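Local coordinates for protein EmGH1 (Erythrobacter marinus, PDB 5Z87) that probably hydrolyses beta-glucosidic bonds as a family 3 glycoside hydrolase, and may also act on arabinofuranosides and xylosides, at residues A480-A484 with N511-I515; N443-V447 with G459-L463; L53-E58 with R120-P124; I228-V232 with G308-S312. Residues are numbered along the deposited sequence.

Interaction 1: residues A480-A484 with N511-I515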
loop_
_atom_site.group_PDB
_atom_site.type_symbol
_atom_site.label_atom_id
_atom_site.label_comp_id
_atom_site.label_asym_id
_atom_site.label_seq_id
_atom_site.Cartn_x
_atom_site.Cartn_y
_atom_site.Cartn_z
ATOM N N ALA A 480 -29.102 14.386 24.922
ATOM C CA ALA A 480 -29.683 13.212 24.299
ATOM C C ALA A 480 -28.561 12.296 23.829
ATOM O O ALA A 480 -27.509 12.765 23.383
ATOM C CB ALA A 480 -30.596 13.599 23.120
ATOM N N GLN A 481 -28.782 10.988 23.949
ATOM C CA GLN A 481 -27.813 10.018 23.443
ATOM C C GLN A 481 -27.559 10.217 21.945
ATOM O O GLN A 481 -26.405 10.244 21.492
ATOM C CB GLN A 481 -28.314 8.601 23.738
ATOM C CG GLN A 481 -27.421 7.480 23.232
ATOM C CD GLN A 481 -26.090 7.408 23.959
ATOM O OE1 GLN A 481 -25.945 7.899 25.085
ATOM N NE2 GLN A 481 -25.105 6.797 23.312
ATOM N N GLY A 482 -28.626 10.386 21.162
ATOM C CA GLY A 482 -28.494 10.545 19.725
ATOM C C GLY A 482 -28.383 9.204 19.030
ATOM O O GLY A 482 -29.322 8.767 18.360
ATOM N N CYS A 483 -27.232 8.546 19.188
ATOM C CA CYS A 483 -27.035 7.165 18.763
ATOM C C CYS A 483 -25.844 6.598 19.525
ATOM O O CYS A 483 -25.066 7.334 20.140
ATOM C CB CYS A 483 -26.809 7.052 17.251
ATOM S SG CYS A 483 -25.214 7.752 16.693
ATOM N N ALA A 484 -25.720 5.277 19.481
ATOM C CA ALA A 484 -24.590 4.564 20.054
ATOM C C ALA A 484 -23.671 4.090 18.936
ATOM O O ALA A 484 -24.128 3.749 17.841
ATOM C CB ALA A 484 -25.052 3.362 20.892
ATOM N N ASN A 511 -30.722 2.554 17.382
ATOM C CA ASN A 511 -30.156 3.864 17.071
ATOM C C ASN A 511 -31.168 4.759 16.362
ATOM O O ASN A 511 -31.210 5.968 16.606
ATOM C CB ASN A 511 -28.902 3.702 16.209
ATOM C CG ASN A 511 -27.637 3.500 17.033
ATOM O OD1 ASN A 511 -27.530 3.966 18.168
ATOM N ND2 ASN A 511 -26.661 2.818 16.446
ATOM N N ARG A 512 -31.975 4.193 15.463
ATOM C CA ARG A 512 -33.001 4.993 14.794
ATOM C C ARG A 512 -34.011 5.550 15.788
ATOM O O ARG A 512 -34.396 6.723 15.699
ATOM C CB ARG A 512 -33.704 4.165 13.727
ATOM C CG ARG A 512 -32.735 3.634 12.726
ATOM C CD ARG A 512 -33.321 3.397 11.372
ATOM N NE ARG A 512 -32.221 3.495 10.418
ATOM C CZ ARG A 512 -31.443 2.476 10.060
ATOM N NH1 ARG A 512 -30.451 2.677 9.199
ATOM N NH2 ARG A 512 -31.669 1.258 10.550
ATOM N N ARG A 513 -34.441 4.727 16.752
ATOM C CA ARG A 513 -35.314 5.231 17.807
ATOM C C ARG A 513 -34.624 6.329 18.602
ATOM O O ARG A 513 -35.244 7.351 18.928
ATOM C CB ARG A 513 -35.755 4.086 18.722
ATOM C CG ARG A 513 -36.457 2.955 17.978
ATOM C CD ARG A 513 -37.167 2.003 18.939
ATOM N NE ARG A 513 -36.236 1.206 19.742
ATOM C CZ ARG A 513 -35.737 0.024 19.371
ATOM N NH1 ARG A 513 -34.900 -0.629 20.175
ATOM N NH2 ARG A 513 -36.072 -0.508 18.198
ATOM N N LEU A 514 -33.331 6.152 18.904
ATOM C CA LEU A 514 -32.619 7.182 19.653
ATOM C C LEU A 514 -32.474 8.457 18.839
ATOM O O LEU A 514 -32.444 9.552 19.409
ATOM C CB LEU A 514 -31.250 6.667 20.096
ATOM C CG LEU A 514 -31.239 5.561 21.154
ATOM C CD1 LEU A 514 -29.865 4.883 21.215
ATOM C CD2 LEU A 514 -31.658 6.108 22.534
ATOM N N ILE A 515 -32.389 8.338 17.512
ATOM C CA ILE A 515 -32.317 9.520 16.657
ATOM C C ILE A 515 -33.628 10.299 16.712
ATOM O O ILE A 515 -33.634 11.523 16.898
ATOM C CB ILE A 515 -31.966 9.116 15.212
ATOM C CG1 ILE A 515 -30.494 8.715 15.106
ATOM C CG2 ILE A 515 -32.293 10.252 14.257
ATOM C CD1 ILE A 515 -30.167 8.023 13.788
HETATM O O HOH W 1 -31.435 10.252 21.696
#
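The primary amide of Asn-511 pairs with both polar atoms of Ala-484. Ala-484 N donates to Asn-511 OD1 at 2.6 Å in an almost linear bond, and Asn-511 ND2 returns one to Ala-484 O at 3.0 Å. Asparagine suits the place because its amide carries a donor and an acceptor side by side, as a backbone edge does; ND2 also reaches Glu-560. Farther along, one water accepts from Gly-482 N (2.9 Å) and donates to Leu-514 O (2.6 Å), joining the loop to a helix carbonyl. Gly-482 O lies 3.2 Å from Ile-515 N without bonding, since that amide serves the helix through Asn-511 O. Around Gly-482 the chain makes a classic gamma turn, closed by a weak bond from Cys-483 N to Gln-481 O; a side chain here would strike the preceding carbonyl, so glycine fits. Leu-514 points at the loop, its CD1 4.1 Å from Gln-481 CG, while the amide oxygen of Gln-481 turns to Gly-491 N. Cys-483 and Ile-515 both meet Leu-564 of helix 561-569. The chemistry implies a buried, irregular loop joined to the helix through its backbone: one amide side chain serves both polar atoms of Ala-484, and a water serves Gly-482 N.

Interaction 2: residues N443-V447 with G459-L463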
loop_
_atom_site.group_PDB
_atom_site.type_symbol
_atom_site.label_atom_id
_atom_site.label_comp_id
_atom_site.label_asym_id
_atom_site.label_seq_id
_atom_site.Cartn_x
_atom_site.Cartn_y
_atom_site.Cartn_z
ATOM N N ASN A 443 -20.501 10.441 21.833
ATOM C CA ASN A 443 -19.341 10.864 22.606
ATOM C C ASN A 443 -19.593 12.127 23.420
ATOM O O ASN A 443 -18.657 12.876 23.708
ATOM C CB ASN A 443 -18.136 11.048 21.688
ATOM C CG ASN A 443 -17.684 9.742 21.085
ATOM O OD1 ASN A 443 -18.036 8.668 21.590
ATOM N ND2 ASN A 443 -16.938 9.814 19.980
ATOM N N ALA A 444 -20.844 12.373 23.818
ATOM C CA ALA A 444 -21.140 13.578 24.589
ATOM C C ALA A 444 -20.984 13.350 26.087
ATOM O O ALA A 444 -20.268 14.101 26.760
ATOM C CB ALA A 444 -22.557 14.084 24.284
ATOM N N ALA A 445 -21.643 12.317 26.612
ATOM C CA ALA A 445 -21.737 12.086 28.048
ATOM C C ALA A 445 -20.592 11.249 28.596
ATOM O O ALA A 445 -20.338 11.276 29.803
ATOM C CB ALA A 445 -23.064 11.394 28.376
ATOM N N SER A 446 -19.917 10.506 27.736
ATOM C CA SER A 446 -18.780 9.671 28.081
ATOM C C SER A 446 -17.464 10.441 27.954
ATOM O O SER A 446 -17.317 11.336 27.115
ATOM C CB SER A 446 -18.778 8.430 27.178
ATOM O OG SER A 446 -19.245 8.742 25.860
ATOM N N VAL A 447 -16.514 10.100 28.826
ATOM C CA VAL A 447 -15.143 10.586 28.697
ATOM C C VAL A 447 -14.397 9.675 27.726
ATOM O O VAL A 447 -14.547 8.449 27.768
ATOM C CB VAL A 447 -14.449 10.627 30.072
ATOM C CG1 VAL A 447 -13.027 11.130 29.946
ATOM C CG2 VAL A 447 -15.230 11.503 31.047
ATOM N N GLY A 459 -12.452 11.896 33.796
ATOM C CA GLY A 459 -12.230 13.198 33.196
ATOM C C GLY A 459 -13.526 13.939 32.971
ATOM O O GLY A 459 -14.592 13.526 33.437
ATOM N N VAL A 460 -13.419 15.048 32.247
ATOM C CA VAL A 460 -14.540 15.955 32.017
ATOM C C VAL A 460 -15.045 15.742 30.597
ATOM O O VAL A 460 -14.397 16.157 29.630
ATOM C CB VAL A 460 -14.140 17.418 32.249
ATOM C CG1 VAL A 460 -15.279 18.331 31.876
ATOM C CG2 VAL A 460 -13.744 17.633 33.706
ATOM N N SER A 461 -16.216 15.120 30.466
ATOM C CA SER A 461 -16.803 14.876 29.157
ATOM C C SER A 461 -17.231 16.192 28.505
ATOM O O SER A 461 -17.277 17.252 29.138
ATOM C CB SER A 461 -18.015 13.948 29.268
ATOM O OG SER A 461 -19.107 14.615 29.887
ATOM N N ALA A 462 -17.561 16.108 27.211
ATOM C CA ALA A 462 -18.067 17.278 26.500
ATOM C C ALA A 462 -19.338 17.807 27.160
ATOM O O ALA A 462 -19.468 19.011 27.405
ATOM C CB ALA A 462 -18.315 16.930 25.026
ATOM N N LEU A 463 -20.270 16.905 27.491
ATOM C CA LEU A 463 -21.503 17.293 28.183
ATOM C C LEU A 463 -21.203 18.031 29.484
ATOM O O LEU A 463 -21.653 19.164 29.695
ATOM C CB LEU A 463 -22.349 16.052 28.468
ATOM C CG LEU A 463 -23.610 16.307 29.292
ATOM C CD1 LEU A 463 -24.627 17.109 28.456
ATOM C CD2 LEU A 463 -24.218 15.004 29.809
HETATM O O HOH W 2 -16.873 13.790 25.715
HETATM O O HOH W 3 -21.418 13.393 31.472
#
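Val-447 lies over the turn that leads into helix 462-473, its CG2 3.2 Å from Gly-459 O and 3.8 Å from Ser-461 N. Glycine suits position 459, because a CB there would come tight against Val-447 CG1. The firmest direct link is Leu-463 N to Ala-444 O, 2.9 Å and nearly straight: the loop carbonyl takes up an amide of the first helical turn. Ser-461 is the N-cap, its short hydroxyl bonding Glu-464 N. Two waters complete the seam. One accepts from Ala-462 N (2.8 Å) and donates to Asn-443 O (2.8 Å) and Ser-446 O (2.9 Å), while the other links Ala-445 O (2.9 Å) with Ser-461 OG (3.1 Å). Ala-444 is small enough to sit between Val-439, Tyr-479 and Cys-531 of the sheet, and Leu-463 packs its CD2 4.1 Å from Ala-445 CB. A loop from the end of strand 436-440 that meets the N terminus of the next helix is typical of the beta-alpha-beta crossover, here leading to parallel strand 476-480 in the C-terminal alpha/beta domain.

Interaction 3: residues L53-E58 with R120-P124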
loop_
_atom_site.group_PDB
_atom_site.type_symbol
_atom_site.label_atom_id
_atom_site.label_comp_id
_atom_site.label_asym_id
_atom_site.label_seq_id
_atom_site.Cartn_x
_atom_site.Cartn_y
_atom_site.Cartn_z
ATOM N N LEU A 53 32.070 -9.145 37.784
ATOM C CA LEU A 53 31.901 -9.912 39.009
ATOM C C LEU A 53 30.817 -10.980 38.919
ATOM O O LEU A 53 30.702 -11.791 39.846
ATOM C CB LEU A 53 31.578 -8.971 40.174
ATOM C CG LEU A 53 32.477 -7.746 40.298
ATOM C CD1 LEU A 53 32.043 -6.885 41.457
ATOM C CD2 LEU A 53 33.921 -8.179 40.456
ATOM N N MET A 54 30.034 -11.020 37.838
ATOM C CA MET A 54 28.800 -11.797 37.804
ATOM C C MET A 54 28.988 -13.108 37.051
ATOM O O MET A 54 29.794 -13.198 36.130
ATOM C CB MET A 54 27.670 -10.987 37.158
ATOM C CG MET A 54 27.415 -9.656 37.848
ATOM S SD MET A 54 26.212 -8.581 37.042
ATOM C CE MET A 54 24.733 -9.609 37.082
ATOM N N THR A 55 28.228 -14.126 37.456
ATOM C CA THR A 55 28.215 -15.397 36.751
ATOM C C THR A 55 27.347 -15.313 35.486
ATOM O O THR A 55 26.617 -14.347 35.256
ATOM C CB THR A 55 27.698 -16.512 37.665
ATOM O OG1 THR A 55 26.280 -16.356 37.869
ATOM C CG2 THR A 55 28.435 -16.488 39.024
ATOM N N LEU A 56 27.434 -16.362 34.664
ATOM C CA LEU A 56 26.548 -16.499 33.511
ATOM C C LEU A 56 25.080 -16.405 33.921
ATOM O O LEU A 56 24.299 -15.662 33.313
ATOM C CB LEU A 56 26.819 -17.831 32.812
ATOM C CG LEU A 56 25.820 -18.271 31.741
ATOM C CD1 LEU A 56 25.830 -17.283 30.598
ATOM C CD2 LEU A 56 26.148 -19.666 31.236
ATOM N N ASP A 57 24.689 -17.157 34.955
ATOM C CA ASP A 57 23.295 -17.176 35.388
ATOM C C ASP A 57 22.846 -15.823 35.925
ATOM O O ASP A 57 21.682 -15.435 35.740
ATOM C CB ASP A 57 23.089 -18.262 36.445
ATOM C CG ASP A 57 23.157 -19.660 35.862
ATOM O OD1 ASP A 57 23.301 -19.784 34.630
ATOM O OD2 ASP A 57 23.062 -20.640 36.632
ATOM N N GLU A 58 23.747 -15.086 36.579
ATOM C CA GLU A 58 23.375 -13.778 37.111
ATOM C C GLU A 58 23.213 -12.747 35.999
ATOM O O GLU A 58 22.298 -11.919 36.045
ATOM C CB GLU A 58 24.413 -13.314 38.130
ATOM C CG GLU A 58 24.469 -14.206 39.384
ATOM C CD GLU A 58 25.564 -13.760 40.336
ATOM O OE1 GLU A 58 26.640 -13.333 39.848
ATOM O OE2 GLU A 58 25.336 -13.822 41.567
ATOM N N ARG A 120 23.020 -11.036 44.507
ATOM C CA ARG A 120 24.280 -10.963 45.245
ATOM C C ARG A 120 24.800 -9.536 45.349
ATOM O O ARG A 120 25.501 -9.201 46.312
ATOM C CB ARG A 120 25.316 -11.861 44.561
ATOM C CG ARG A 120 26.540 -12.191 45.366
ATOM C CD ARG A 120 27.218 -13.466 44.849
ATOM N NE ARG A 120 27.559 -13.380 43.428
ATOM C CZ ARG A 120 28.797 -13.443 42.946
ATOM N NH1 ARG A 120 29.828 -13.586 43.779
ATOM N NH2 ARG A 120 29.004 -13.354 41.634
ATOM N N PHE A 121 24.436 -8.674 44.395
ATOM C CA PHE A 121 24.891 -7.289 44.334
ATOM C C PHE A 121 23.761 -6.280 44.514
ATOM O O PHE A 121 23.975 -5.079 44.318
ATOM C CB PHE A 121 25.611 -7.044 43.008
ATOM C CG PHE A 121 26.675 -8.056 42.716
ATOM C CD1 PHE A 121 27.968 -7.887 43.210
ATOM C CD2 PHE A 121 26.379 -9.202 41.988
ATOM C CE1 PHE A 121 28.954 -8.835 42.958
ATOM C CE2 PHE A 121 27.358 -10.150 41.726
ATOM C CZ PHE A 121 28.646 -9.963 42.211
ATOM N N GLY A 122 22.570 -6.731 44.884
ATOM C CA GLY A 122 21.476 -5.809 45.143
ATOM C C GLY A 122 20.935 -5.087 43.925
ATOM O O GLY A 122 20.445 -3.956 44.053
ATOM N N ILE A 123 21.003 -5.705 42.747
ATOM C CA ILE A 123 20.491 -5.087 41.522
ATOM C C ILE A 123 18.970 -5.002 41.606
ATOM O O ILE A 123 18.298 -6.038 41.726
ATOM C CB ILE A 123 20.941 -5.865 40.275
ATOM C CG1 ILE A 123 22.463 -6.073 40.295
ATOM C CG2 ILE A 123 20.466 -5.148 38.982
ATOM C CD1 ILE A 123 22.995 -7.081 39.252
ATOM N N PRO A 124 18.385 -3.810 41.580
ATOM C CA PRO A 124 16.923 -3.702 41.521
ATOM C C PRO A 124 16.417 -3.978 40.107
ATOM O O PRO A 124 17.173 -4.023 39.135
ATOM C CB PRO A 124 16.647 -2.249 41.947
ATOM C CG PRO A 124 18.012 -1.658 42.311
ATOM C CD PRO A 124 19.020 -2.482 41.568
HETATM O O HOH W 4 32.437 -12.102 42.036
HETATM O O HOH W 5 22.981 -12.688 42.525
#
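Arg-120 opens the segment with a two-point salt bridge to Glu-58: NE lies 2.9 Å from Glu-58 OE2 and NH2 3.0 Å from Glu-58 OE1, so the carboxylate meets the edge of the guanidinium. Arginine's planar group allows this pairing and leaves NH2 a weak bond to Leu-53 O (2.9 Å). A water accepts from Arg-120 N (2.6 Å) and donates to Glu-58 OE2 (2.8 Å), so backbone and side chain serve the same acid. Glu-58 is held in place by a capping box at the start of helix 56-61, in the N-terminal TIM-barrel domain: Thr-55 OG1 accepts from Glu-58 N at 3.1 Å, and Glu-58 OE1 accepts from Thr-55 N at 3.0 Å. Glutamate therefore completes the capping box and carries the charge that Arg-120 matches. Next, Phe-121 sets its ring beside the ion pair, with CZ 3.7 Å from Leu-53 CB, CE2 3.9 Å from Met-54 CG and Glu-58 OE1 at the ring edge. Beyond Gly-122, whose positive phi turns the chain, Ile-123 brings CD1 within 3.8 Å of Met-54 CE; Leu-50 and Leu-377, from helices 43-51 and 366-382, border the same apolar patch.

Interaction 4: residues I228-V232 with G308-S312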
loop_
_atom_site.group_PDB
_atom_site.type_symbol
_atom_site.label_atom_id
_atom_site.label_comp_id
_atom_site.label_asym_id
_atom_site.label_seq_id
_atom_site.Cartn_x
_atom_site.Cartn_y
_atom_site.Cartn_z
ATOM N N ILE A 228 12.572 9.273 34.092
ATOM C CA ILE A 228 12.523 7.846 33.790
ATOM C C ILE A 228 13.110 7.631 32.400
ATOM O O ILE A 228 13.180 8.550 31.583
ATOM C CB ILE A 228 11.082 7.274 33.858
ATOM C CG1 ILE A 228 10.235 7.796 32.680
ATOM C CG2 ILE A 228 10.418 7.622 35.193
ATOM C CD1 ILE A 228 8.829 7.175 32.581
ATOM N N ALA A 229 13.518 6.396 32.133
ATOM C CA ALA A 229 14.038 6.035 30.819
ATOM C C ALA A 229 12.913 5.883 29.793
ATOM O O ALA A 229 11.851 5.316 30.084
ATOM C CB ALA A 229 14.840 4.731 30.909
ATOM N N THR A 230 13.153 6.397 28.592
ATOM C CA THR A 230 12.286 6.166 27.439
ATOM C C THR A 230 12.753 4.933 26.676
ATOM O O THR A 230 13.954 4.661 26.585
ATOM C CB THR A 230 12.300 7.365 26.484
ATOM O OG1 THR A 230 13.654 7.679 26.128
ATOM C CG2 THR A 230 11.674 8.579 27.125
ATOM N N SER A 231 11.796 4.190 26.118
ATOM C CA SER A 231 12.070 3.141 25.134
ATOM C C SER A 231 11.308 3.495 23.855
ATOM O O SER A 231 10.141 3.134 23.690
ATOM C CB SER A 231 11.672 1.756 25.654
ATOM O OG SER A 231 11.965 1.630 27.033
ATOM N N VAL A 232 11.968 4.196 22.935
ATOM C CA VAL A 232 11.277 4.650 21.735
ATOM C C VAL A 232 10.904 3.446 20.876
ATOM O O VAL A 232 11.685 2.495 20.727
ATOM C CB VAL A 232 12.145 5.664 20.974
ATOM C CG1 VAL A 232 12.272 6.941 21.793
ATOM C CG2 VAL A 232 13.531 5.077 20.713
ATOM N N GLY A 308 22.376 2.234 24.815
ATOM C CA GLY A 308 21.331 1.795 25.714
ATOM C C GLY A 308 20.907 0.366 25.439
ATOM O O GLY A 308 21.653 -0.441 24.879
ATOM N N TYR A 309 19.676 0.061 25.834
ATOM C CA TYR A 309 19.117 -1.273 25.707
ATOM C C TYR A 309 18.060 -1.322 24.607
ATOM O O TYR A 309 17.351 -0.345 24.342
ATOM C CB TYR A 309 18.502 -1.747 27.039
ATOM C CG TYR A 309 17.324 -0.923 27.500
ATOM C CD1 TYR A 309 16.024 -1.230 27.085
ATOM C CD2 TYR A 309 17.503 0.161 28.349
ATOM C CE1 TYR A 309 14.942 -0.479 27.505
ATOM C CE2 TYR A 309 16.423 0.929 28.771
ATOM C CZ TYR A 309 15.143 0.602 28.342
ATOM O OH TYR A 309 14.063 1.358 28.741
ATOM N N VAL A 310 17.969 -2.482 23.971
ATOM C CA VAL A 310 16.883 -2.817 23.072
ATOM C C VAL A 310 15.982 -3.794 23.807
ATOM O O VAL A 310 16.426 -4.879 24.215
ATOM C CB VAL A 310 17.396 -3.414 21.754
ATOM C CG1 VAL A 310 16.231 -3.986 20.957
ATOM C CG2 VAL A 310 18.133 -2.367 20.952
ATOM N N VAL A 311 14.732 -3.418 23.992
ATOM C CA VAL A 311 13.742 -4.301 24.601
ATOM C C VAL A 311 12.827 -4.822 23.502
ATOM O O VAL A 311 12.522 -4.113 22.533
ATOM C CB VAL A 311 12.948 -3.591 25.718
ATOM C CG1 VAL A 311 12.306 -2.294 25.202
ATOM C CG2 VAL A 311 11.918 -4.519 26.318
ATOM N N SER A 312 12.447 -6.087 23.613
ATOM C CA SER A 312 11.490 -6.635 22.677
ATOM C C SER A 312 10.100 -6.080 22.960
ATOM O O SER A 312 9.782 -5.669 24.081
ATOM C CB SER A 312 11.456 -8.159 22.779
ATOM O OG SER A 312 10.610 -8.556 23.846
#
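Ala-229, the second residue of 228-232, points at 308-312 and holds its CB 4.1 Å from Tyr-309 OH; its small side chain leaves room for the phenol. Thr-230 turns its side chain the other way, toward helix 201-216, with OG1 bonded to Ser-274, as the alternation of a strand requires. Ser-231 faces back and makes the central link: Tyr-309 OH donates to Ser-231 OG at 2.7 Å, and the serine hydroxyl also bonds Cys-177 O. Serine is apt in this buried place, being compact and able to accept and donate at once. Ser-231 CB also lies 4.1 Å from Val-311 CG1. Tyrosine has the length needed to bridge the gap, for the two strand axes approach only to 8.3 Å, at 58°, with strand 276-279 between them in the sheet. Such contact between side chains of next-but-one parallel strands is typical of the interior of a TIM barrel; just past both segments, Lys-233, His-234, Asp-313 and Trp-314 line the pocket that holds dithiothreitol in this structure.

From the N terminus, the four contacts close in series, and none nests in or crosses another. Interaction 3 comes first, joining the start of helix 56-61 to the loop that leads into strand 126-129. Interaction 4 closes the part of the barrel running from strand 229-235 through strand 276-279 to strand 309-311. The chain enters the family 3 C-terminal domain, the alpha/beta domain that precedes the fibronectin-like one. Interaction 2 closes a short loop there, between strand 436-440 and helix 462-473, and interaction 1 spans a longer one, from the end of strand 476-480 to helix 508-522. These two are neighbours, with centres about 16 Å apart, whereas the centres of interactions 1 and 3 stand about 61 Å apart.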